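PDB 2WB7: PT26-6P, which is of unknown function but is encoded by a euryarchaeal mobile element and combines immunoglobulin-like domains with a helical domain. Local coordinates for residues I10-K15 / G232-S237; Y388-D393 / K483-G488; A23-A28 / K285-P290; I445-G450 / D489-A494. All coordinates share one frame; numbering follows the deposited sequence.

Contact 1 (I10-K15 / G232-S237); sequences IDDVKK and GGMLGS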
loop_
_atom_site.group_PDB
_atom_site.type_symbol
_atom_site.label_atom_id
_atom_site.label_comp_id
_atom_site.label_asym_id
_atom_site.label_seq_id
_atom_site.Cartn_x
_atom_site.Cartn_y
_atom_site.Cartn_z
ATOM N N ILE A 10 20.873 -6.898 15.946
ATOM C CA ILE A 10 20.203 -6.056 14.962
ATOM C C ILE A 10 18.764 -6.527 14.780
ATOM O O ILE A 10 18.502 -7.687 14.453
ATOM C CB ILE A 10 20.932 -6.053 13.605
ATOM C CG1 ILE A 10 22.353 -5.514 13.786
ATOM C CG2 ILE A 10 20.146 -5.247 12.584
ATOM C CD1 ILE A 10 23.178 -5.470 12.530
ATOM N N ASP A 11 17.828 -5.615 14.996
ATOM C CA ASP A 11 16.429 -5.981 14.966
ATOM C C ASP A 11 16.007 -6.572 13.633
ATOM O O ASP A 11 15.155 -7.447 13.572
ATOM C CB ASP A 11 15.577 -4.782 15.326
ATOM C CG ASP A 11 14.565 -5.132 16.352
ATOM O OD1 ASP A 11 13.505 -5.651 15.945
ATOM O OD2 ASP A 11 14.853 -4.956 17.564
ATOM N N ASP A 12 16.611 -6.090 12.561
ATOM C CA ASP A 12 16.323 -6.618 11.246
ATOM C C ASP A 12 16.735 -8.077 11.176
ATOM O O ASP A 12 16.051 -8.880 10.572
ATOM C CB ASP A 12 17.056 -5.814 10.181
ATOM C CG ASP A 12 16.662 -4.353 10.180
ATOM O OD1 ASP A 12 17.566 -3.488 10.090
ATOM O OD2 ASP A 12 15.442 -4.068 10.263
ATOM N N VAL A 13 17.841 -8.419 11.823
ATOM C CA VAL A 13 18.343 -9.783 11.781
ATOM C C VAL A 13 17.390 -10.708 12.527
ATOM O O VAL A 13 17.200 -11.855 12.129
ATOM C CB VAL A 13 19.785 -9.892 12.363
ATOM C CG1 VAL A 13 20.237 -11.340 12.444
ATOM C CG2 VAL A 13 20.763 -9.081 11.522
ATOM N N LYS A 14 16.788 -10.208 13.604
ATOM C CA LYS A 14 15.879 -11.029 14.389
ATOM C C LYS A 14 14.571 -11.264 13.666
ATOM O O LYS A 14 13.700 -11.940 14.180
ATOM C CB LYS A 14 15.578 -10.390 15.741
ATOM C CG LYS A 14 16.777 -10.219 16.645
ATOM C CD LYS A 14 16.315 -9.676 17.975
ATOM C CE LYS A 14 17.134 -8.473 18.416
ATOM N NZ LYS A 14 16.256 -7.329 18.856
ATOM N N LYS A 15 14.415 -10.701 12.478
ATOM C CA LYS A 15 13.151 -10.879 11.771
ATOM C C LYS A 15 13.297 -11.811 10.582
ATOM O O LYS A 15 12.314 -12.182 9.948
ATOM C CB LYS A 15 12.578 -9.532 11.340
ATOM C CG LYS A 15 12.194 -8.662 12.523
ATOM C CD LYS A 15 11.709 -7.290 12.076
ATOM C CE LYS A 15 11.942 -6.239 13.165
ATOM N NZ LYS A 15 11.685 -4.851 12.689
ATOM N N GLY A 232 6.631 -4.732 12.049
ATOM C CA GLY A 232 7.913 -5.407 11.877
ATOM C C GLY A 232 8.409 -5.513 10.444
ATOM O O GLY A 232 9.519 -6.010 10.212
ATOM N N GLY A 233 7.606 -5.059 9.478
ATOM C CA GLY A 233 8.067 -4.993 8.091
ATOM C C GLY A 233 9.341 -4.172 8.011
ATOM O O GLY A 233 9.519 -3.242 8.786
HETATM N N MSE A 234 10.228 -4.498 7.076
HETATM C CA MSE A 234 11.540 -3.862 7.053
HETATM C C MSE A 234 11.702 -2.728 6.039
HETATM O O MSE A 234 10.930 -2.604 5.100
HETATM C CB MSE A 234 12.657 -4.895 6.849
HETATM C CG MSE A 234 13.913 -4.528 7.623
HETATM SE SE MSE A 234 15.499 -5.441 7.064
HETATM C CE MSE A 234 15.582 -4.772 5.248
ATOM N N LEU A 235 12.724 -1.906 6.267
ATOM C CA LEU A 235 13.153 -0.863 5.343
ATOM C C LEU A 235 14.597 -1.109 4.929
ATOM O O LEU A 235 15.404 -1.566 5.740
ATOM C CB LEU A 235 13.107 0.493 6.030
ATOM C CG LEU A 235 11.708 0.891 6.468
ATOM C CD1 LEU A 235 11.744 2.024 7.507
ATOM C CD2 LEU A 235 10.922 1.289 5.222
ATOM N N GLY A 236 14.923 -0.777 3.684
ATOM C CA GLY A 236 16.302 -0.776 3.239
ATOM C C GLY A 236 16.967 -2.141 3.201
ATOM O O GLY A 236 16.371 -3.131 2.804
ATOM N N SER A 237 18.227 -2.188 3.604
ATOM C CA SER A 237 19.019 -3.383 3.434
ATOM C C SER A 237 19.903 -3.559 4.636
ATOM O O SER A 237 20.360 -2.578 5.218
ATOM C CB SER A 237 19.901 -3.230 2.203
ATOM O OG SER A 237 20.805 -4.300 2.070
#

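Contact 2 (Y388-D393 / K483-G488); sequences YTVMKD and KHEMAG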
loop_
_atom_site.group_PDB
_atom_site.type_symbol
_atom_site.label_atom_id
_atom_site.label_comp_id
_atom_site.label_asym_id
_atom_site.label_seq_id
_atom_site.Cartn_x
_atom_site.Cartn_y
_atom_site.Cartn_z
ATOM N N TYR A 388 33.468 -1.049 1.486
ATOM C CA TYR A 388 34.714 -1.588 2.040
ATOM C C TYR A 388 34.676 -1.589 3.550
ATOM O O TYR A 388 35.195 -0.683 4.190
ATOM C CB TYR A 388 35.931 -0.816 1.516
ATOM C CG TYR A 388 35.827 -0.586 0.024
ATOM C CD1 TYR A 388 35.593 0.688 -0.491
ATOM C CD2 TYR A 388 35.882 -1.651 -0.861
ATOM C CE1 TYR A 388 35.441 0.891 -1.838
ATOM C CE2 TYR A 388 35.728 -1.454 -2.215
ATOM C CZ TYR A 388 35.509 -0.180 -2.695
ATOM O OH TYR A 388 35.364 0.029 -4.043
ATOM N N THR A 389 34.038 -2.603 4.124
ATOM C CA THR A 389 33.909 -2.669 5.563
ATOM C C THR A 389 35.276 -2.791 6.174
ATOM O O THR A 389 36.093 -3.577 5.725
ATOM C CB THR A 389 33.088 -3.864 5.997
ATOM O OG1 THR A 389 31.875 -3.881 5.244
ATOM C CG2 THR A 389 32.761 -3.778 7.477
ATOM N N VAL A 390 35.517 -2.013 7.214
ATOM C CA VAL A 390 36.772 -2.076 7.923
ATOM C C VAL A 390 36.714 -3.142 9.007
ATOM O O VAL A 390 37.688 -3.855 9.246
ATOM C CB VAL A 390 37.130 -0.702 8.517
ATOM C CG1 VAL A 390 38.337 -0.805 9.427
ATOM C CG2 VAL A 390 37.372 0.299 7.390
HETATM N N MSE A 391 35.562 -3.276 9.641
HETATM C CA MSE A 391 35.414 -4.246 10.707
HETATM C C MSE A 391 34.777 -5.538 10.234
HETATM O O MSE A 391 33.633 -5.851 10.570
HETATM C CB MSE A 391 34.607 -3.624 11.817
HETATM C CG MSE A 391 35.018 -2.197 11.985
HETATM SE SE MSE A 391 35.112 -1.673 13.810
HETATM C CE MSE A 391 36.148 -3.199 14.478
ATOM N N LYS A 392 35.532 -6.279 9.438
ATOM C CA LYS A 392 35.132 -7.598 9.011
ATOM C C LYS A 392 34.932 -8.498 10.241
ATOM O O LYS A 392 35.601 -8.320 11.260
ATOM C CB LYS A 392 36.223 -8.143 8.114
ATOM C CG LYS A 392 36.492 -7.273 6.909
ATOM C CD LYS A 392 35.565 -7.666 5.762
ATOM C CE LYS A 392 35.794 -6.777 4.544
ATOM N NZ LYS A 392 37.237 -6.370 4.419
ATOM N N ASP A 393 34.009 -9.450 10.163
ATOM C CA ASP A 393 33.779 -10.318 11.298
ATOM C C ASP A 393 35.068 -11.046 11.695
ATOM O O ASP A 393 35.385 -11.147 12.881
ATOM C CB ASP A 393 32.671 -11.327 11.007
ATOM C CG ASP A 393 31.343 -10.663 10.659
ATOM O OD1 ASP A 393 31.141 -9.473 10.998
ATOM O OD2 ASP A 393 30.491 -11.346 10.045
ATOM N N LYS A 483 28.560 -0.893 14.602
ATOM C CA LYS A 483 27.298 -0.294 14.184
ATOM C C LYS A 483 27.476 1.147 13.742
ATOM O O LYS A 483 26.779 1.605 12.832
ATOM C CB LYS A 483 26.272 -0.337 15.303
ATOM C CG LYS A 483 26.272 -1.606 16.096
ATOM C CD LYS A 483 25.951 -2.831 15.292
ATOM C CE LYS A 483 25.273 -3.857 16.206
ATOM N NZ LYS A 483 25.868 -5.216 16.105
ATOM N N HIS A 484 28.376 1.876 14.402
ATOM C CA HIS A 484 28.702 3.227 13.947
ATOM C C HIS A 484 29.245 3.179 12.524
ATOM O O HIS A 484 28.867 4.005 11.701
ATOM C CB HIS A 484 29.693 3.958 14.876
ATOM C CG HIS A 484 29.059 4.576 16.087
ATOM N ND1 HIS A 484 27.922 5.355 16.022
ATOM C CD2 HIS A 484 29.410 4.537 17.396
ATOM C CE1 HIS A 484 27.594 5.760 17.237
ATOM N NE2 HIS A 484 28.474 5.267 18.090
ATOM N N GLU A 485 30.119 2.222 12.216
ATOM C CA GLU A 485 30.621 2.133 10.846
ATOM C C GLU A 485 29.499 1.817 9.856
ATOM O O GLU A 485 29.495 2.319 8.726
ATOM C CB GLU A 485 31.750 1.114 10.679
ATOM C CG GLU A 485 32.467 1.335 9.356
ATOM C CD GLU A 485 33.143 0.087 8.761
ATOM O OE1 GLU A 485 33.237 -0.944 9.458
ATOM O OE2 GLU A 485 33.586 0.167 7.578
HETATM N N MSE A 486 28.558 0.980 10.288
HETATM C CA MSE A 486 27.407 0.609 9.472
HETATM C C MSE A 486 26.516 1.819 9.199
HETATM O O MSE A 486 26.049 2.028 8.067
HETATM C CB MSE A 486 26.618 -0.478 10.180
HETATM C CG MSE A 486 27.300 -1.847 10.178
HETATM SE SE MSE A 486 26.481 -3.014 11.525
HETATM C CE MSE A 486 27.101 -4.775 10.980
ATOM N N ALA A 487 26.296 2.618 10.248
ATOM C CA ALA A 487 25.553 3.868 10.165
ATOM C C ALA A 487 26.207 4.838 9.177
ATOM O O ALA A 487 25.563 5.357 8.274
ATOM C CB ALA A 487 25.465 4.475 11.524
ATOM N N GLY A 488 27.504 5.052 9.332
ATOM C CA GLY A 488 28.252 5.891 8.420
ATOM C C GLY A 488 28.165 5.385 7.002
ATOM O O GLY A 488 28.016 6.175 6.060
#

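Contact 3 (A23-A28 / K285-P290); sequences AAHKAA and KFLITP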
loop_
_atom_site.group_PDB
_atom_site.type_symbol
_atom_site.label_atom_id
_atom_site.label_comp_id
_atom_site.label_asym_id
_atom_site.label_seq_id
_atom_site.Cartn_x
_atom_site.Cartn_y
_atom_site.Cartn_z
ATOM N N ALA A 23 4.209 -15.960 7.244
ATOM C CA ALA A 23 4.363 -14.544 7.626
ATOM C C ALA A 23 3.689 -13.618 6.607
ATOM O O ALA A 23 3.048 -12.640 6.975
ATOM C CB ALA A 23 5.822 -14.169 7.807
ATOM N N ALA A 24 3.840 -13.932 5.327
ATOM C CA ALA A 24 3.138 -13.200 4.280
ATOM C C ALA A 24 1.621 -13.194 4.491
ATOM O O ALA A 24 0.979 -12.138 4.441
ATOM C CB ALA A 24 3.480 -13.769 2.900
ATOM N N HIS A 25 1.054 -14.379 4.718
ATOM C CA HIS A 25 -0.380 -14.508 4.940
ATOM C C HIS A 25 -0.799 -13.649 6.127
ATOM O O HIS A 25 -1.724 -12.839 6.020
ATOM C CB HIS A 25 -0.773 -15.975 5.113
ATOM C CG HIS A 25 -0.792 -16.738 3.828
ATOM N ND1 HIS A 25 -0.223 -17.984 3.690
ATOM C CD2 HIS A 25 -1.297 -16.419 2.608
ATOM C CE1 HIS A 25 -0.384 -18.408 2.446
ATOM N NE2 HIS A 25 -1.034 -17.478 1.769
ATOM N N LYS A 26 -0.075 -13.796 7.235
ATOM C CA LYS A 26 -0.284 -12.982 8.432
ATOM C C LYS A 26 -0.324 -11.502 8.115
ATOM O O LYS A 26 -1.234 -10.799 8.542
ATOM C CB LYS A 26 0.841 -13.226 9.436
ATOM C CG LYS A 26 0.626 -14.410 10.318
ATOM C CD LYS A 26 -0.446 -14.053 11.311
ATOM C CE LYS A 26 0.001 -12.863 12.115
ATOM N NZ LYS A 26 1.288 -13.197 12.766
ATOM N N ALA A 27 0.680 -11.029 7.377
ATOM C CA ALA A 27 0.795 -9.625 7.055
ATOM C C ALA A 27 -0.440 -9.200 6.285
ATOM O O ALA A 27 -1.027 -8.148 6.554
ATOM C CB ALA A 27 2.039 -9.390 6.237
ATOM N N ALA A 28 -0.822 -10.030 5.316
ATOM C CA ALA A 28 -2.017 -9.798 4.509
ATOM C C ALA A 28 -3.228 -9.614 5.422
ATOM O O ALA A 28 -3.926 -8.601 5.362
ATOM C CB ALA A 28 -2.242 -10.966 3.587
ATOM N N LYS A 285 9.399 -12.248 -3.398
ATOM C CA LYS A 285 8.239 -13.120 -3.441
ATOM C C LYS A 285 7.040 -12.217 -3.121
ATOM O O LYS A 285 6.989 -11.587 -2.054
ATOM C CB LYS A 285 8.401 -14.211 -2.380
ATOM C CG LYS A 285 7.951 -15.611 -2.782
ATOM C CD LYS A 285 8.162 -16.604 -1.616
ATOM C CE LYS A 285 8.139 -18.060 -2.075
ATOM N NZ LYS A 285 6.744 -18.628 -2.213
ATOM N N PHE A 286 6.093 -12.121 -4.045
ATOM C CA PHE A 286 4.946 -11.253 -3.831
ATOM C C PHE A 286 3.653 -12.034 -3.641
ATOM O O PHE A 286 3.361 -12.963 -4.387
ATOM C CB PHE A 286 4.771 -10.300 -5.004
ATOM C CG PHE A 286 5.960 -9.432 -5.271
ATOM C CD1 PHE A 286 6.959 -9.844 -6.149
ATOM C CD2 PHE A 286 6.061 -8.180 -4.680
ATOM C CE1 PHE A 286 8.060 -9.028 -6.419
ATOM C CE2 PHE A 286 7.160 -7.348 -4.945
ATOM C CZ PHE A 286 8.159 -7.775 -5.818
ATOM N N LEU A 287 2.879 -11.647 -2.640
ATOM C CA LEU A 287 1.571 -12.224 -2.421
ATOM C C LEU A 287 0.518 -11.260 -2.944
ATOM O O LEU A 287 0.542 -10.069 -2.617
ATOM C CB LEU A 287 1.369 -12.410 -0.927
ATOM C CG LEU A 287 0.135 -13.179 -0.517
ATOM C CD1 LEU A 287 -0.002 -14.400 -1.396
ATOM C CD2 LEU A 287 0.313 -13.594 0.898
ATOM N N ILE A 288 -0.396 -11.755 -3.767
ATOM C CA ILE A 288 -1.522 -10.945 -4.212
ATOM C C ILE A 288 -2.808 -11.517 -3.621
ATOM O O ILE A 288 -3.129 -12.660 -3.866
ATOM C CB ILE A 288 -1.621 -10.917 -5.744
ATOM C CG1 ILE A 288 -0.337 -10.363 -6.357
ATOM C CG2 ILE A 288 -2.787 -10.056 -6.187
ATOM C CD1 ILE A 288 -0.397 -10.264 -7.865
ATOM N N THR A 289 -3.531 -10.732 -2.831
ATOM C CA THR A 289 -4.714 -11.240 -2.119
ATOM C C THR A 289 -5.909 -10.349 -2.355
ATOM O O THR A 289 -5.820 -9.140 -2.158
ATOM C CB THR A 289 -4.513 -11.234 -0.582
ATOM O OG1 THR A 289 -3.144 -11.492 -0.268
ATOM C CG2 THR A 289 -5.383 -12.278 0.094
ATOM N N PRO A 290 -7.041 -10.933 -2.769
ATOM C CA PRO A 290 -8.217 -10.081 -2.786
ATOM C C PRO A 290 -8.465 -9.684 -1.339
ATOM O O PRO A 290 -8.114 -10.438 -0.428
ATOM C CB PRO A 290 -9.315 -11.012 -3.292
ATOM C CG PRO A 290 -8.827 -12.396 -2.940
ATOM C CD PRO A 290 -7.345 -12.315 -3.177
#

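Contact 4 (I445-G450 / D489-A494); sequences IEYAQG and DYYVNA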
loop_
_atom_site.group_PDB
_atom_site.type_symbol
_atom_site.label_atom_id
_atom_site.label_comp_id
_atom_site.label_asym_id
_atom_site.label_seq_id
_atom_site.Cartn_x
_atom_site.Cartn_y
_atom_site.Cartn_z
ATOM N N ILE A 445 24.095 17.213 2.090
ATOM C CA ILE A 445 24.888 17.858 3.130
ATOM C C ILE A 445 24.678 17.215 4.505
ATOM O O ILE A 445 25.640 16.844 5.195
ATOM C CB ILE A 445 24.595 19.371 3.202
ATOM C CG1 ILE A 445 25.087 20.043 1.918
ATOM C CG2 ILE A 445 25.256 19.996 4.419
ATOM C CD1 ILE A 445 24.679 21.487 1.792
ATOM N N GLU A 446 23.426 17.083 4.912
ATOM C CA GLU A 446 23.156 16.497 6.197
ATOM C C GLU A 446 23.622 15.051 6.288
ATOM O O GLU A 446 24.129 14.623 7.318
ATOM C CB GLU A 446 21.680 16.582 6.496
ATOM C CG GLU A 446 21.190 18.002 6.640
ATOM C CD GLU A 446 20.011 18.067 7.580
ATOM O OE1 GLU A 446 19.183 19.007 7.447
ATOM O OE2 GLU A 446 19.919 17.149 8.441
ATOM N N TYR A 447 23.453 14.301 5.205
ATOM C CA TYR A 447 23.838 12.899 5.197
ATOM C C TYR A 447 25.348 12.766 5.284
ATOM O O TYR A 447 25.875 12.076 6.175
ATOM C CB TYR A 447 23.326 12.184 3.946
ATOM C CG TYR A 447 21.824 12.214 3.819
ATOM C CD1 TYR A 447 21.206 12.083 2.579
ATOM C CD2 TYR A 447 21.019 12.425 4.930
ATOM C CE1 TYR A 447 19.832 12.124 2.461
ATOM C CE2 TYR A 447 19.649 12.473 4.819
ATOM C CZ TYR A 447 19.067 12.322 3.580
ATOM O OH TYR A 447 17.706 12.368 3.458
ATOM N N ALA A 448 26.035 13.439 4.365
ATOM C CA ALA A 448 27.486 13.377 4.317
ATOM C C ALA A 448 28.102 13.788 5.662
ATOM O O ALA A 448 29.041 13.159 6.145
ATOM C CB ALA A 448 28.035 14.204 3.158
ATOM N N GLN A 449 27.553 14.809 6.297
ATOM C CA GLN A 449 28.053 15.159 7.616
ATOM C C GLN A 449 27.743 14.031 8.609
ATOM O O GLN A 449 28.572 13.709 9.469
ATOM C CB GLN A 449 27.466 16.488 8.103
ATOM C CG GLN A 449 28.095 17.031 9.397
ATOM C CD GLN A 449 29.613 17.179 9.299
ATOM O OE1 GLN A 449 30.133 17.795 8.364
ATOM N NE2 GLN A 449 30.329 16.614 10.268
ATOM N N GLY A 450 26.550 13.443 8.491
ATOM C CA GLY A 450 26.166 12.342 9.348
ATOM C C GLY A 450 27.176 11.218 9.237
ATOM O O GLY A 450 27.590 10.637 10.238
ATOM N N ASP A 489 28.258 4.068 6.834
ATOM C CA ASP A 489 28.111 3.472 5.498
ATOM C C ASP A 489 26.756 3.808 4.875
ATOM O O ASP A 489 26.663 4.102 3.680
ATOM C CB ASP A 489 28.353 1.964 5.527
ATOM C CG ASP A 489 29.829 1.622 5.716
ATOM O OD1 ASP A 489 30.692 2.498 5.444
ATOM O OD2 ASP A 489 30.133 0.480 6.131
ATOM N N TYR A 490 25.711 3.792 5.698
ATOM C CA TYR A 490 24.377 4.132 5.220
ATOM C C TYR A 490 24.368 5.583 4.768
ATOM O O TYR A 490 23.948 5.880 3.650
ATOM C CB TYR A 490 23.319 3.930 6.312
ATOM C CG TYR A 490 22.885 2.495 6.536
ATOM C CD1 TYR A 490 22.472 1.698 5.478
ATOM C CD2 TYR A 490 22.873 1.941 7.817
ATOM C CE1 TYR A 490 22.062 0.368 5.677
ATOM C CE2 TYR A 490 22.455 0.625 8.034
ATOM C CZ TYR A 490 22.053 -0.153 6.955
ATOM O OH TYR A 490 21.652 -1.445 7.177
ATOM N N TYR A 491 24.832 6.475 5.647
ATOM C CA TYR A 491 24.843 7.920 5.376
ATOM C C TYR A 491 25.509 8.242 4.056
ATOM O O TYR A 491 25.059 9.107 3.302
ATOM C CB TYR A 491 25.522 8.695 6.505
ATOM C CG TYR A 491 24.562 9.096 7.601
ATOM C CD1 TYR A 491 24.851 8.842 8.919
ATOM C CD2 TYR A 491 23.348 9.712 7.299
ATOM C CE1 TYR A 491 23.989 9.195 9.915
ATOM C CE2 TYR A 491 22.470 10.071 8.286
ATOM C CZ TYR A 491 22.800 9.809 9.599
ATOM O OH TYR A 491 21.936 10.144 10.609
ATOM N N VAL A 492 26.567 7.505 3.765
ATOM C CA VAL A 492 27.321 7.717 2.551
ATOM C C VAL A 492 26.515 7.265 1.341
ATOM O O VAL A 492 26.467 7.966 0.308
ATOM C CB VAL A 492 28.644 6.959 2.592
ATOM C CG1 VAL A 492 29.102 6.651 1.176
ATOM C CG2 VAL A 492 29.700 7.763 3.400
ATOM N N ASN A 493 25.884 6.094 1.453
ATOM C CA ASN A 493 24.902 5.690 0.461
ATOM C C ASN A 493 23.837 6.775 0.280
ATOM O O ASN A 493 23.501 7.142 -0.848
ATOM C CB ASN A 493 24.255 4.364 0.844
ATOM C CG ASN A 493 25.106 3.166 0.456
ATOM O OD1 ASN A 493 25.024 2.664 -0.668
ATOM N ND2 ASN A 493 25.921 2.698 1.384
ATOM N N ALA A 494 23.333 7.301 1.392
ATOM C CA ALA A 494 22.266 8.296 1.336
ATOM C C ALA A 494 22.702 9.577 0.582
ATOM O O ALA A 494 22.029 10.033 -0.370
ATOM C CB ALA A 494 21.767 8.625 2.731
#

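Contact 1 (I10-K15 / G232-S237)
D12 and selenomethionine M234 make the packing half of this contact, and K15 with G232 the polar half. The two side chains of the first pair cross at about a right angle: OD2 of D12 lies 3.1 Å from CG of M234, and CG of D12 is 3.5 Å from SE of M234. Because D12 CG stands beside the backbone N (chi1 -60°), the carboxylate is carried across the selenoether chain.

The polar link is a single weak hydrogen bond, from K15 NZ to G232 O at 3.5 Å. It comes with a methylene contact, since CD of K15 lies 3.1 Å from that same carbonyl O of G232; the lysine chain, extended beyond CG, runs past the carbonyl rather than ending on it.

Within 10-15, K14 NZ bonds D11 OD2 at 3.0 Å, approaching from above the carboxylate plane, while K15 NZ is a long 3.8 Å from D11 OD1. The charge of D12 is paired outside, OD1 forming a salt bridge with K512 and a hydrogen bond with Y516 of helix 503-523.

Replacing D12 by alanine removes the carboxylate, which would probably leave K512 without this counter-charge and open a gap beside the M234 selenoether. The chemistry implies that the buried aspartate serves two surfaces, its OD2 side packed on M234 of the 232-237 loop and its OD1 tied to the C-terminal helix.

Contact 2 (Y388-D393 / K483-G488)
The carboxylate of E485 is the flat group here, and the backbone amides of V390 and M391 meet its two oxygens. V390 N donates to OE2 of E485 at 2.9 Å, nearly straight (162°), and M391 N donates to OE1 of E485 at 3.3 Å in a similarly straight bond. Both arrive on the syn side, tilted 17° and 25° from the carboxylate plane, and both lean to the same side of it. CB of V390 lies on that side too, 4.1 Å from CD of E485. Beyond the plane on the other side is the methyl of T389, whose CG2 is 3.5 Å from OE1 of E485. M391 CG also nears OE1.

E485 reaches the loop with its chain extended, CG anti to the backbone N and the rest straight beyond, so that one acidic group grips two consecutive amides just ahead of a helix whose N-cap position is K392. The same carboxylate forms a salt bridge through OE2 with K425, whose NZ also bonds Y388 O; this pairing probably keeps the buried glutamate ionised.

The loop 388-393 leads from strand 370-379 into helix 393-404, and E485 meets it from helix 471-499. V390 rests on M418 and S421 of helix 408-438, and M391 reaches both M418 and L462 of helix 442-465, which places the entry to the helical domain against three of its helices.

Contact 3 (A23-A28 / K285-P290)
A24 meets L287 first: its methyl CB lies 3.8 Å from CD2 of the leucine, an apolar contact between a helix and a strand. H25 comes next, its ring reaching round to the same branch, with CD2 of H25 3.7 Å from CD2 of L287; the two side chains cross at about a right angle. One leucine methyl thus serves both residues. L287 presents it because its CG is anti to the backbone N (chi1 -172°), which sends the branch out from the strand toward the helix.

The segment axes of 23-28 and 285-290 approach to 9.5 Å with 41° between their directions, the geometry of a helix laid across one face of a sheet. That sheet is the eight-stranded antiparallel one of the second immunoglobulin-like domain, in which strand 281-290 runs between strands 266-272 and 336-343. F286, on the face turned away from the helix, stacks on F308. The ring of H25 also meets F337 of strand 336-343 edge-to-face, and A24 touches the same phenylalanine.

A28, one helical turn after A24, continues the small-residue surface: its CB is 4.0 Å from OG1 of T289, a plain van der Waals contact two residues further along the strand, and it also touches I267 of strand 266-272.

Contact 4 (I445-G450 / D489-A494)
Y491 carries the closest part of the interface by laying its ring against G450. The CA of G450 sits 3.9 Å from the centroid of the Y491 ring, 16° off the normal, a CH-pi contact over one face and offset toward the rim. A CB on G450 would point into that ring. CB of Y491 also lies 3.4 Å from the carbonyl O of Y447. The ring of Y447 meets the following turn of helix 489-494, its CD1 3.5 Å from CB of A494; with CG beside the backbone N (chi1 -60°), it is set alongside that helix.

G450 and A494, both small, fit with the close approach: the axes come to 7.7 Å, crossing at -155°, in an antiparallel hairpin of consecutive helices 442-465 and 471-499. A leucine in place of Y491 has no flat face, which would probably leave G450 CA without its CH-pi partner and open a gap between the helices.

Further out, N493 ND2 bonds D489 O at 2.8 Å within its own helix, while N493 OD1 accepts from S385 N. Helix 503-523 flanks the pair, A510 touching Y447 and A513 touching Y491, while I445 and A448 pack on helix 408-438.

Overall arrangement
From the N terminus, contact 1 opens at 10-15 and contact 3 at 23-28; contact 1 closes at 232-237 and contact 3 at 285-290, so these two long loops cross. Together they lay the N-terminal loop and helix 21-34 against the loop after strand 221-222 and the second immunoglobulin-like sheet. Contacts 2 and 4 follow in series and cross each other: 388-393 and 445-450 both return to helix 471-499, at adjoining segments, within the helical domain. Contact 1 meets the helical-domain contacts, touching contact 2 through I10 with K483 and contact 4 through S237 O with Y490 OH, while contact 3 lies about 34 Å between centres from either.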